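Local coordinates for chitin-binding type-4 domain-containing protein (Photorhabdus laumondii subsp. laumondii, PDB 6T5Z) that acts as a copper-dependent lytic polysaccharide monooxygenase of family AA10 that probably cleaves chitin chains oxidatively, at residues S94-F98 with V134-C138. Sequence-based numbering, arbitrary orientation.
Sequences SWEYF and VINKC
A buried asparagine amide is wedged between two aromatic side chains: Asn136 is hydrogen-bonded to Tyr97 and lies against Trp95. The contact spans the core of the immunoglobulin-like beta-sandwich of an AA10 enzyme, where strands 92-99 and 133-139 belong to facing sheets; the axes of the short segments 94-98 and 134-138 are 8.8 Å apart. Tyr97 OH donates to Asn136 OD1 at 2.6 Å, meeting a lone pair in the carbonyl plane with a C=O...donor angle of 132°. The same hydroxyl accepts a hydrogen bond from Trp84 NE1, while Asn136 ND2 is held by Glu123 OE1, so both ends of the buried amide have polar partners and its flip is fixed. The amide also lies against Trp95, whose CB is 3.2 Å from Asn136 OD1 and whose CG is 3.5 Å from Asn136 ND2, with indole and amide planes 43° apart. Asn136 ND2 sits over one face of the indole, and over the same face Val134 sets CG1 above the six-membered ring in a CH-pi contact, 4.0 Å from the centroid. Trp154 stacks on Trp95, whose side chain is about 10 Å from a bound copper ion. At the Tyr97 end of the contact, Cys138, disulfide-bonded to Cys121, has its sulfur anti to the carbonyl carbon (chi1 -57°), which places SG obliquely to the Tyr97 ring in a sulfur-aromatic contact, 3.9 Å from Tyr97 CD1.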
loop_
_atom_site.group_PDB
_atom_site.type_symbol
_atom_site.label_atom_id
_atom_site.label_comp_id
_atom_site.label_asym_id
_atom_site.label_seq_id
_atom_site.Cartn_x
_atom_site.Cartn_y
_atom_site.Cartn_z
ATOM N N SER A 94 -2.883 -3.644 -13.777
ATOM C CA SER A 94 -2.510 -4.677 -12.818
ATOM C C SER A 94 -2.769 -4.214 -11.394
ATOM O O SER A 94 -2.959 -3.026 -11.130
ATOM C CB SER A 94 -1.038 -5.049 -12.949
ATOM O OG SER A 94 -0.233 -3.939 -12.580
ATOM N N TRP A 95 -2.755 -5.194 -10.494
ATOM C CA TRP A 95 -2.672 -5.027 -9.046
ATOM C C TRP A 95 -1.405 -5.740 -8.607
ATOM O O TRP A 95 -1.191 -6.894 -8.984
ATOM C CB TRP A 95 -3.888 -5.653 -8.347
ATOM C CG TRP A 95 -5.164 -5.359 -9.049
ATOM C CD1 TRP A 95 -5.697 -6.030 -10.124
ATOM C CD2 TRP A 95 -6.065 -4.288 -8.758
ATOM N NE1 TRP A 95 -6.883 -5.444 -10.499
ATOM C CE2 TRP A 95 -7.129 -4.375 -9.676
ATOM C CE3 TRP A 95 -6.074 -3.264 -7.801
ATOM C CZ2 TRP A 95 -8.190 -3.474 -9.677
ATOM C CZ3 TRP A 95 -7.136 -2.374 -7.797
ATOM C CH2 TRP A 95 -8.169 -2.478 -8.732
ATOM N N GLU A 96 -0.557 -5.076 -7.827
ATOM C CA GLU A 96 0.681 -5.727 -7.428
ATOM C C GLU A 96 1.075 -5.278 -6.030
ATOM O O GLU A 96 0.626 -4.235 -5.538
ATOM C CB GLU A 96 1.812 -5.444 -8.421
ATOM C CG GLU A 96 2.251 -4.009 -8.440
ATOM C CD GLU A 96 3.455 -3.767 -9.358
ATOM O OE1 GLU A 96 3.931 -4.716 -10.015
ATOM O OE2 GLU A 96 3.909 -2.611 -9.413
ATOM N N TYR A 97 1.920 -6.090 -5.389
ATOM C CA TYR A 97 2.229 -5.928 -3.970
ATOM C C TYR A 97 3.714 -6.149 -3.737
ATOM O O TYR A 97 4.278 -7.141 -4.215
ATOM C CB TYR A 97 1.381 -6.894 -3.120
ATOM C CG TYR A 97 -0.083 -6.608 -3.323
ATOM C CD1 TYR A 97 -0.800 -7.218 -4.348
ATOM C CD2 TYR A 97 -0.743 -5.689 -2.507
ATOM C CE1 TYR A 97 -2.146 -6.916 -4.565
ATOM C CE2 TYR A 97 -2.069 -5.390 -2.708
ATOM C CZ TYR A 97 -2.765 -5.993 -3.738
ATOM O OH TYR A 97 -4.095 -5.687 -3.914
ATOM N N PHE A 98 4.336 -5.205 -3.031
ATOM C CA PHE A 98 5.716 -5.267 -2.582
ATOM C C PHE A 98 5.733 -5.397 -1.062
ATOM O O PHE A 98 4.796 -4.984 -0.381
ATOM C CB PHE A 98 6.477 -4.000 -2.993
ATOM C CG PHE A 98 6.576 -3.791 -4.481
ATOM C CD1 PHE A 98 7.731 -4.149 -5.158
ATOM C CD2 PHE A 98 5.528 -3.201 -5.201
ATOM C CE1 PHE A 98 7.849 -3.950 -6.536
ATOM C CE2 PHE A 98 5.638 -3.001 -6.573
ATOM C CZ PHE A 98 6.805 -3.373 -7.241
ATOM N N VAL A 134 -12.556 -5.092 -5.355
ATOM C CA VAL A 134 -11.629 -6.020 -5.993
ATOM C C VAL A 134 -10.855 -6.761 -4.916
ATOM O O VAL A 134 -10.420 -6.158 -3.932
ATOM C CB VAL A 134 -10.661 -5.280 -6.936
ATOM C CG1 VAL A 134 -9.510 -6.200 -7.345
ATOM C CG2 VAL A 134 -11.411 -4.760 -8.148
ATOM N N ILE A 135 -10.688 -8.070 -5.090
ATOM C CA ILE A 135 -9.902 -8.886 -4.170
ATOM C C ILE A 135 -8.764 -9.556 -4.932
ATOM O O ILE A 135 -8.992 -10.211 -5.955
ATOM C CB ILE A 135 -10.772 -9.932 -3.447
ATOM C CG1 ILE A 135 -11.690 -9.255 -2.414
ATOM C CG2 ILE A 135 -9.901 -10.969 -2.781
ATOM C CD1 ILE A 135 -12.530 -10.227 -1.606
ATOM N N ASN A 136 -7.540 -9.402 -4.427
ATOM C CA ASN A 136 -6.361 -10.062 -4.987
ATOM C C ASN A 136 -5.860 -11.106 -3.998
ATOM O O ASN A 136 -5.550 -10.774 -2.848
ATOM C CB ASN A 136 -5.243 -9.062 -5.279
ATOM C CG ASN A 136 -5.693 -7.908 -6.159
ATOM O OD1 ASN A 136 -5.529 -6.740 -5.793
ATOM N ND2 ASN A 136 -6.246 -8.228 -7.323
ATOM N N LYS A 137 -5.754 -12.354 -4.450
ATOM C CA LYS A 137 -5.256 -13.438 -3.617
ATOM C C LYS A 137 -3.749 -13.582 -3.811
ATOM O O LYS A 137 -3.263 -13.674 -4.949
ATOM C CB LYS A 137 -5.966 -14.750 -3.953
ATOM C CG LYS A 137 -7.465 -14.759 -3.672
ATOM C CD LYS A 137 -8.054 -16.087 -4.130
ATOM C CE LYS A 137 -9.573 -16.103 -4.110
ATOM N NZ LYS A 137 -10.097 -16.366 -2.745
ATOM N N CYS A 138 -3.014 -13.629 -2.699
ATOM C CA CYS A 138 -1.559 -13.588 -2.725
ATOM C C CYS A 138 -0.989 -14.568 -1.705
ATOM O O CYS A 138 -1.708 -15.155 -0.889
ATOM C CB CYS A 138 -1.032 -12.172 -2.437
ATOM S SG CYS A 138 -1.641 -10.899 -3.536
#